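Local coordinates for protein 2,3,4,5-tetrahydropyridine-2,6-dicarboxylate N-succinyltransferase (Campylobacter jejuni, PDB 2RIJ) that probably catalyses the succinyl-CoA-dependent succinylation of tetrahydrodipicolinate to N-succinyl-L-2-amino-6-oxopimelate, the first step of the succinylase route in lysine biosynthesis, at residues V153-I158 and N246-T251; I213-T218 and L232-T237; G253-E258 and A265-G270. One frame throughout, in Å; residues are numbered along the deposited sequence.

In the fold
All three contacts involve the early coils of a left-handed parallel beta-helix, the fold of the hexapeptide-repeat acyltransferases. Contact 1 brings an outside loop, the one after helix 138-149, against an early coil at N246-T251; contacts 2 and 3 each stack one turn of the helix on the next. The centres are about 15 Å (1 to 2), 13 Å (1 to 3) and 11 Å (2 to 3) apart. T251 OG1 of contact 1 lies 2.8 Å from T236 OG1 of contact 2, and T237 of contact 2 pairs with C255 and V257 of contact 3. E258, predicted to form the acyl-anhydride intermediate, ends segment 253-258; its side chain is about 10 Å from that of T236.

Contact 1: V153-I158 and N246-T251; sequences VPLRSI and NFNAGT
A type II beta turn, P154 to S157, docks its L155-R156 edge on N248, at a bend of the left-handed beta-helix just before strand 250-251. The one direct hydrogen bond runs from R156 N to N248 OD1 (2.9 Å, N-H...O angle 149°), with the donor 21° off the amide plane. N248 holds CG anti to its backbone N (chi1 -162°), which puts CG on the side of the turn. OD1 takes a second proton from a water, 2.9 Å from it, that in turn accepts from I158 N. On the other branch, ND2 donates to another water at 3.0 Å; that water's bond back to R156 O is weak. The amide oxygen thus meets the turn's backbone directly at R156 N, and I158 N just past it through a water. L155 supplies the apolar half: CD2 rests 3.4 Å from A249 N, and CD1 sits 3.6 Å from G250 N, so the forked tip lies against the peptide backbone. Within the turn, S157 OG donates to P154 O (2.6 Å), which S157 N also reaches. R156 sends its guanidinium on to S264 O and S292 OG. Helix 138-149 flanks the contact, with V153 on L147 and L148, I158 on K144 and N248 on L148, while L155 and R156 also lean on I266 of strand 266-267.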
loop_
_atom_site.group_PDB
_atom_site.type_symbol
_atom_site.label_atom_id
_atom_site.label_comp_id
_atom_site.label_asym_id
_atom_site.label_seq_id
_atom_site.Cartn_x
_atom_site.Cartn_y
_atom_site.Cartn_z
ATOM N N VAL A 153 -35.393 35.859 0.109
ATOM C CA VAL A 153 -35.707 34.448 -0.083
ATOM C C VAL A 153 -34.438 33.599 0.111
ATOM O O VAL A 153 -33.314 34.080 -0.097
ATOM C CB VAL A 153 -36.289 34.142 -1.494
ATOM C CG1 VAL A 153 -37.579 34.992 -1.771
ATOM C CG2 VAL A 153 -35.218 34.318 -2.604
ATOM N N PRO A 154 -34.605 32.350 0.567
ATOM C CA PRO A 154 -33.435 31.460 0.719
ATOM C C PRO A 154 -32.822 30.985 -0.573
ATOM O O PRO A 154 -33.495 30.919 -1.616
ATOM C CB PRO A 154 -33.975 30.266 1.511
ATOM C CG PRO A 154 -35.331 30.670 1.980
ATOM C CD PRO A 154 -35.841 31.722 1.091
ATOM N N LEU A 155 -31.530 30.684 -0.486
ATOM C CA LEU A 155 -30.792 30.065 -1.593
ATOM C C LEU A 155 -31.560 28.848 -2.108
ATOM O O LEU A 155 -32.202 28.124 -1.325
ATOM C CB LEU A 155 -29.413 29.657 -1.115
ATOM C CG LEU A 155 -28.408 30.790 -0.951
ATOM C CD1 LEU A 155 -27.170 30.385 -0.119
ATOM C CD2 LEU A 155 -28.019 31.233 -2.382
ATOM N N ARG A 156 -31.549 28.690 -3.420
ATOM C CA ARG A 156 -32.239 27.607 -4.161
ATOM C C ARG A 156 -33.772 27.633 -4.205
ATOM O O ARG A 156 -34.383 26.807 -4.900
ATOM C CB ARG A 156 -31.824 26.232 -3.639
ATOM C CG ARG A 156 -30.362 25.958 -3.565
ATOM C CD ARG A 156 -30.236 24.549 -2.922
ATOM N NE ARG A 156 -28.888 24.196 -2.653
ATOM C CZ ARG A 156 -28.533 23.336 -1.712
ATOM N NH1 ARG A 156 -29.426 22.741 -0.938
ATOM N NH2 ARG A 156 -27.267 23.068 -1.541
ATOM N N SER A 157 -34.382 28.603 -3.557
ATOM C CA SER A 157 -35.808 28.587 -3.318
ATOM C C SER A 157 -36.602 29.196 -4.472
ATOM O O SER A 157 -37.818 29.093 -4.471
ATOM C CB SER A 157 -36.101 29.289 -1.998
ATOM O OG SER A 157 -36.011 30.684 -2.146
ATOM N N ILE A 158 -35.943 29.817 -5.460
ATOM C CA ILE A 158 -36.677 30.438 -6.563
ATOM C C ILE A 158 -36.184 30.012 -7.930
ATOM O O ILE A 158 -35.048 29.583 -8.094
ATOM C CB ILE A 158 -36.726 32.011 -6.459
ATOM C CG1 ILE A 158 -35.327 32.625 -6.493
ATOM C CG2 ILE A 158 -37.543 32.484 -5.232
ATOM C CD1 ILE A 158 -35.377 34.139 -6.652
ATOM N N ASN A 246 -20.585 32.015 -6.685
ATOM C CA ASN A 246 -21.396 32.143 -7.873
ATOM C C ASN A 246 -22.854 32.507 -7.503
ATOM O O ASN A 246 -23.246 32.617 -6.311
ATOM C CB ASN A 246 -21.328 30.828 -8.648
ATOM C CG ASN A 246 -21.505 30.993 -10.162
ATOM O OD1 ASN A 246 -22.075 31.951 -10.630
ATOM N ND2 ASN A 246 -20.935 30.068 -10.926
ATOM N N PHE A 247 -23.665 32.765 -8.516
ATOM C CA PHE A 247 -25.066 33.062 -8.250
ATOM C C PHE A 247 -25.783 31.835 -7.709
ATOM O O PHE A 247 -25.367 30.673 -7.981
ATOM C CB PHE A 247 -25.765 33.615 -9.499
ATOM C CG PHE A 247 -26.101 32.597 -10.502
ATOM C CD1 PHE A 247 -25.220 32.290 -11.492
ATOM C CD2 PHE A 247 -27.332 31.965 -10.478
ATOM C CE1 PHE A 247 -25.539 31.356 -12.455
ATOM C CE2 PHE A 247 -27.668 31.044 -11.451
ATOM C CZ PHE A 247 -26.765 30.728 -12.417
ATOM N N ASN A 248 -26.825 32.090 -6.905
ATOM C CA ASN A 248 -27.584 31.040 -6.200
ATOM C C ASN A 248 -26.631 30.108 -5.389
ATOM O O ASN A 248 -26.827 28.891 -5.326
ATOM C CB ASN A 248 -28.393 30.238 -7.235
ATOM C CG ASN A 248 -29.506 29.447 -6.631
ATOM O OD1 ASN A 248 -30.174 29.876 -5.671
ATOM N ND2 ASN A 248 -29.725 28.256 -7.193
ATOM N N ALA A 249 -25.619 30.719 -4.770
ATOM C CA ALA A 249 -24.667 30.058 -3.900
ATOM C C ALA A 249 -24.355 30.980 -2.746
ATOM O O ALA A 249 -24.509 32.196 -2.853
ATOM C CB ALA A 249 -23.328 29.717 -4.655
ATOM N N GLY A 250 -23.892 30.403 -1.651
ATOM C CA GLY A 250 -23.336 31.181 -0.560
ATOM C C GLY A 250 -23.362 30.507 0.789
ATOM O O GLY A 250 -23.158 29.290 0.906
ATOM N N THR A 251 -23.616 31.328 1.805
ATOM C CA THR A 251 -23.408 30.971 3.185
ATOM C C THR A 251 -24.708 31.235 3.934
ATOM O O THR A 251 -25.416 32.196 3.642
ATOM C CB THR A 251 -22.250 31.768 3.848
ATOM O OG1 THR A 251 -22.539 33.174 3.869
ATOM C CG2 THR A 251 -20.921 31.527 3.079
HETATM O O HOH W 1 -31.850 26.150 -7.164
HETATM O O HOH W 2 -32.981 29.944 -6.177
#

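Contact 2: I213-T218 and L232-T237; sequences IPEDNT and LAAGTT
The E215 carboxylate and the N217 carboxamide both present a face to the A234-G235 corner. A234 CB lies over the middle of the carboxylate, 3.8 Å from E215 CD, with A234 CA over the same face. On that face too, T218 OG1 donates to E215 OE1 (2.9 Å), coming in 40° above the carboxylate plane; a water donates to E215 OE1 from the other side of the plane, at 2.9 Å. The other oxygen, OE2, forms a salt bridge with K151. Over one face of the N217 amide sit the G235 N and CA atoms, N being 3.6 Å from N217 CG, while A234 CB lies beyond OD1, nearer the amide's edge. N217 ND2 and G235 N are both donors, and they merely pack. The proton of G235 N goes instead to T218 OG1 (3.0 Å, angle 153°). With chi1 at -61°, OG1 stands beside its own backbone N, and it relays the peptide N-H of one turn to the carboxylate of the other. Two CA-H...O contacts, G235 CA to N217 O (3.1 Å) and T218 CA to T236 O (3.3 Å), mark how closely the backbones approach. T236 OG1 and N meet A233 O from the same face, OG1 at 2.7 Å. R184 of a neighbouring subunit forms a salt bridge with D216. Here a type I turn (E215-T218) stacks on a type II turn (A233-T236), each leading into one of the parallel strands 219-220 and 237-238; such stacking of corners, coil on coil, is characteristic of the left-handed beta-helix.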
loop_
_atom_site.group_PDB
_atom_site.type_symbol
_atom_site.label_atom_id
_atom_site.label_comp_id
_atom_site.label_asym_id
_atom_site.label_seq_id
_atom_site.Cartn_x
_atom_site.Cartn_y
_atom_site.Cartn_z
ATOM N N ILE A 213 -25.354 46.200 -0.685
ATOM C CA ILE A 213 -24.528 46.780 0.341
ATOM C C ILE A 213 -24.417 45.751 1.447
ATOM O O ILE A 213 -25.426 45.436 2.094
ATOM C CB ILE A 213 -25.135 48.087 0.887
ATOM C CG1 ILE A 213 -25.326 49.109 -0.239
ATOM C CG2 ILE A 213 -24.244 48.694 2.046
ATOM C CD1 ILE A 213 -26.237 50.333 0.104
ATOM N N PRO A 214 -23.207 45.226 1.683
ATOM C CA PRO A 214 -23.059 44.237 2.763
ATOM C C PRO A 214 -23.418 44.812 4.138
ATOM O O PRO A 214 -23.416 46.028 4.314
ATOM C CB PRO A 214 -21.554 43.952 2.747
ATOM C CG PRO A 214 -21.126 44.200 1.375
ATOM C CD PRO A 214 -21.914 45.421 0.979
ATOM N N GLU A 215 -23.689 43.924 5.071
ATOM C CA GLU A 215 -23.856 44.270 6.496
ATOM C C GLU A 215 -22.528 44.791 6.988
ATOM O O GLU A 215 -21.469 44.590 6.359
ATOM C CB GLU A 215 -24.225 43.027 7.296
ATOM C CG GLU A 215 -25.574 42.420 6.932
ATOM C CD GLU A 215 -25.499 41.347 5.836
ATOM O OE1 GLU A 215 -24.424 41.154 5.199
ATOM O OE2 GLU A 215 -26.541 40.698 5.614
ATOM N N ASP A 216 -22.546 45.484 8.116
ATOM C CA ASP A 216 -21.310 46.077 8.612
ATOM C C ASP A 216 -20.223 45.078 8.987
ATOM O O ASP A 216 -19.032 45.449 9.036
ATOM C CB ASP A 216 -21.562 46.929 9.874
ATOM C CG ASP A 216 -22.256 48.253 9.596
ATOM O OD1 ASP A 216 -22.228 48.777 8.472
ATOM O OD2 ASP A 216 -22.823 48.780 10.565
ATOM N N ASN A 217 -20.622 43.843 9.283
ATOM C CA ASN A 217 -19.673 42.760 9.594
ATOM C C ASN A 217 -19.419 41.756 8.450
ATOM O O ASN A 217 -18.841 40.680 8.691
ATOM C CB ASN A 217 -20.083 41.995 10.848
ATOM C CG ASN A 217 -21.465 41.337 10.737
ATOM O OD1 ASN A 217 -22.295 41.739 9.939
ATOM N ND2 ASN A 217 -21.697 40.292 11.554
ATOM N N THR A 218 -19.792 42.135 7.223
ATOM C CA THR A 218 -19.569 41.313 6.040
ATOM C C THR A 218 -18.535 41.978 5.188
ATOM O O THR A 218 -18.575 43.187 4.905
ATOM C CB THR A 218 -20.858 41.104 5.280
ATOM O OG1 THR A 218 -21.761 40.438 6.140
ATOM C CG2 THR A 218 -20.659 40.307 3.993
ATOM N N LEU A 232 -24.784 35.955 0.927
ATOM C CA LEU A 232 -23.806 35.913 2.007
ATOM C C LEU A 232 -24.450 36.289 3.343
ATOM O O LEU A 232 -24.898 37.415 3.519
ATOM C CB LEU A 232 -22.670 36.864 1.681
ATOM C CG LEU A 232 -22.005 36.746 0.290
ATOM C CD1 LEU A 232 -20.823 37.750 0.258
ATOM C CD2 LEU A 232 -21.557 35.281 -0.036
ATOM N N ALA A 233 -24.492 35.348 4.279
ATOM C CA ALA A 233 -25.007 35.620 5.626
ATOM C C ALA A 233 -24.118 36.644 6.293
ATOM O O ALA A 233 -22.904 36.704 6.021
ATOM C CB ALA A 233 -25.115 34.333 6.474
ATOM N N ALA A 234 -24.733 37.470 7.129
ATOM C CA ALA A 234 -24.037 38.524 7.898
ATOM C C ALA A 234 -22.831 37.918 8.619
ATOM O O ALA A 234 -22.919 36.846 9.232
ATOM C CB ALA A 234 -25.023 39.236 8.906
ATOM N N GLY A 235 -21.689 38.587 8.499
ATOM C CA GLY A 235 -20.508 38.128 9.154
ATOM C C GLY A 235 -19.603 37.322 8.248
ATOM O O GLY A 235 -18.516 36.967 8.654
ATOM N N THR A 236 -20.039 36.999 7.020
ATOM C CA THR A 236 -19.146 36.280 6.094
ATOM C C THR A 236 -17.975 37.145 5.607
ATOM O O THR A 236 -18.143 38.353 5.412
ATOM C CB THR A 236 -20.007 35.795 4.903
ATOM O OG1 THR A 236 -20.982 34.858 5.414
ATOM C CG2 THR A 236 -19.178 35.122 3.752
ATOM N N THR A 237 -16.812 36.521 5.390
ATOM C CA THR A 237 -15.629 37.122 4.757
ATOM C C THR A 237 -15.280 36.345 3.496
ATOM O O THR A 237 -15.096 35.113 3.523
ATOM C CB THR A 237 -14.411 37.127 5.704
ATOM O OG1 THR A 237 -14.767 37.781 6.930
ATOM C CG2 THR A 237 -13.184 37.814 5.099
HETATM O O HOH W 3 -24.918 40.612 2.373
HETATM O O HOH W 4 -16.301 39.870 8.119
#

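Contact 3: G253-E258 and A265-G270; sequences GACMVE and AIVGEG
E269 starts this contact with CB, 3.7 Å from G253 CA. Next along the chain, CG is anti to the backbone N (chi1 -178°) and still skirts G253 CA at 4.0 Å. Beyond it the side chain stays extended, and its tip is tied back through solvent: OE2 accepts from a water at 2.7 Å, and the water accepts from A254 N. The carboxylate therefore reaches the peptide next to the glycine that its own CB covers. G253, having no side chain, lets the two backbones close to 3.7 Å between its CA and E269 CA; its N is buried here without a hydrogen-bonding partner. The direct hydrogen bond is G270 N to A254 O (2.9 Å, angle 151°), with the donor tilted 32° out of the carbonyl plane. Inward of this, C255 SG stands beside its own backbone N. It lies 3.1 Å from G268 O, the carbonyl to which S271 OG is hydrogen-bonded. C255 SG also packs at 3.8 Å against V267 CG1. Two faces of the left-handed beta-helix meet at this corner. Strand 256-257 runs between strands 237-238 and 272-273, pairing through T237 and V273, whereas strand 266-267 belongs to a second sheet, between 250-251 and 292-293, and V267 packs on I279 of strand 278-279.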
loop_
_atom_site.group_PDB
_atom_site.type_symbol
_atom_site.label_atom_id
_atom_site.label_comp_id
_atom_site.label_asym_id
_atom_site.label_seq_id
_atom_site.Cartn_x
_atom_site.Cartn_y
_atom_site.Cartn_z
ATOM N N GLY A 253 -24.566 31.265 7.444
ATOM C CA GLY A 253 -24.153 31.900 8.676
ATOM C C GLY A 253 -22.799 32.466 8.419
ATOM O O GLY A 253 -22.229 32.274 7.331
ATOM N N ALA A 254 -22.233 33.133 9.399
ATOM C CA ALA A 254 -20.896 33.725 9.216
ATOM C C ALA A 254 -19.861 32.636 8.947
ATOM O O ALA A 254 -19.714 31.735 9.767
ATOM C CB ALA A 254 -20.502 34.534 10.474
ATOM N N CYS A 255 -19.141 32.742 7.818
ATOM C CA CYS A 255 -18.099 31.816 7.394
ATOM C C CYS A 255 -16.910 32.593 6.864
ATOM O O CYS A 255 -17.072 33.658 6.271
ATOM C CB CYS A 255 -18.568 30.991 6.209
ATOM S SG CYS A 255 -19.877 29.847 6.609
HETATM N N MSE A 256 -15.747 32.013 7.020
HETATM C CA MSE A 256 -14.518 32.475 6.345
HETATM C C MSE A 256 -14.396 31.734 5.015
HETATM O O MSE A 256 -14.295 30.516 4.999
HETATM C CB MSE A 256 -13.320 32.149 7.202
HETATM C CG MSE A 256 -11.978 32.417 6.515
HETATM SE SE MSE A 256 -11.793 34.322 5.979
HETATM C CE MSE A 256 -12.102 35.128 7.753
ATOM N N VAL A 257 -14.426 32.453 3.906
ATOM C CA VAL A 257 -14.404 31.840 2.594
ATOM C C VAL A 257 -13.131 32.292 1.814
ATOM O O VAL A 257 -12.927 33.456 1.524
ATOM C CB VAL A 257 -15.664 32.141 1.797
ATOM C CG1 VAL A 257 -15.610 31.463 0.377
ATOM C CG2 VAL A 257 -16.926 31.767 2.602
ATOM N N GLU A 258 -12.297 31.316 1.535
ATOM C CA GLU A 258 -11.070 31.473 0.803
ATOM C C GLU A 258 -10.982 30.534 -0.401
ATOM O O GLU A 258 -9.939 30.435 -1.091
ATOM C CB GLU A 258 -9.904 31.298 1.723
ATOM C CG GLU A 258 -10.092 31.961 3.021
ATOM C CD GLU A 258 -8.785 32.026 3.794
ATOM O OE1 GLU A 258 -7.846 32.621 3.259
ATOM O OE2 GLU A 258 -8.675 31.485 4.901
ATOM N N ALA A 265 -24.507 25.554 -4.332
ATOM C CA ALA A 265 -23.813 25.104 -3.098
ATOM C C ALA A 265 -24.114 26.077 -1.974
ATOM O O ALA A 265 -24.147 27.317 -2.194
ATOM C CB ALA A 265 -22.302 24.958 -3.333
ATOM N N ILE A 266 -24.348 25.517 -0.787
ATOM C CA ILE A 266 -24.644 26.247 0.432
ATOM C C ILE A 266 -23.712 25.780 1.523
ATOM O O ILE A 266 -23.510 24.569 1.706
ATOM C CB ILE A 266 -26.119 26.044 0.923
ATOM C CG1 ILE A 266 -27.127 26.518 -0.148
ATOM C CG2 ILE A 266 -26.361 26.824 2.210
ATOM C CD1 ILE A 266 -28.596 26.106 0.148
ATOM N N VAL A 267 -23.123 26.753 2.215
ATOM C CA VAL A 267 -22.168 26.518 3.298
ATOM C C VAL A 267 -22.771 27.050 4.610
ATOM O O VAL A 267 -23.170 28.194 4.693
ATOM C CB VAL A 267 -20.809 27.164 2.974
ATOM C CG1 VAL A 267 -19.791 26.963 4.092
ATOM C CG2 VAL A 267 -20.271 26.631 1.613
ATOM N N GLY A 268 -22.786 26.205 5.632
ATOM C CA GLY A 268 -23.462 26.495 6.895
ATOM C C GLY A 268 -22.590 27.297 7.837
ATOM O O GLY A 268 -21.372 27.381 7.690
ATOM N N GLU A 269 -23.249 27.876 8.834
ATOM C CA GLU A 269 -22.614 28.752 9.826
ATOM C C GLU A 269 -21.374 28.201 10.485
ATOM O O GLU A 269 -21.348 27.036 10.964
ATOM C CB GLU A 269 -23.654 29.021 10.929
ATOM C CG GLU A 269 -23.180 29.939 12.010
ATOM C CD GLU A 269 -24.378 30.281 12.928
ATOM O OE1 GLU A 269 -24.820 29.374 13.680
ATOM O OE2 GLU A 269 -24.921 31.410 12.803
ATOM N N GLY A 270 -20.342 29.046 10.581
ATOM C CA GLY A 270 -19.132 28.714 11.267
ATOM C C GLY A 270 -18.164 27.875 10.454
ATOM O O GLY A 270 -17.156 27.449 10.970
HETATM O O HOH W 5 -23.700 33.581 11.773
#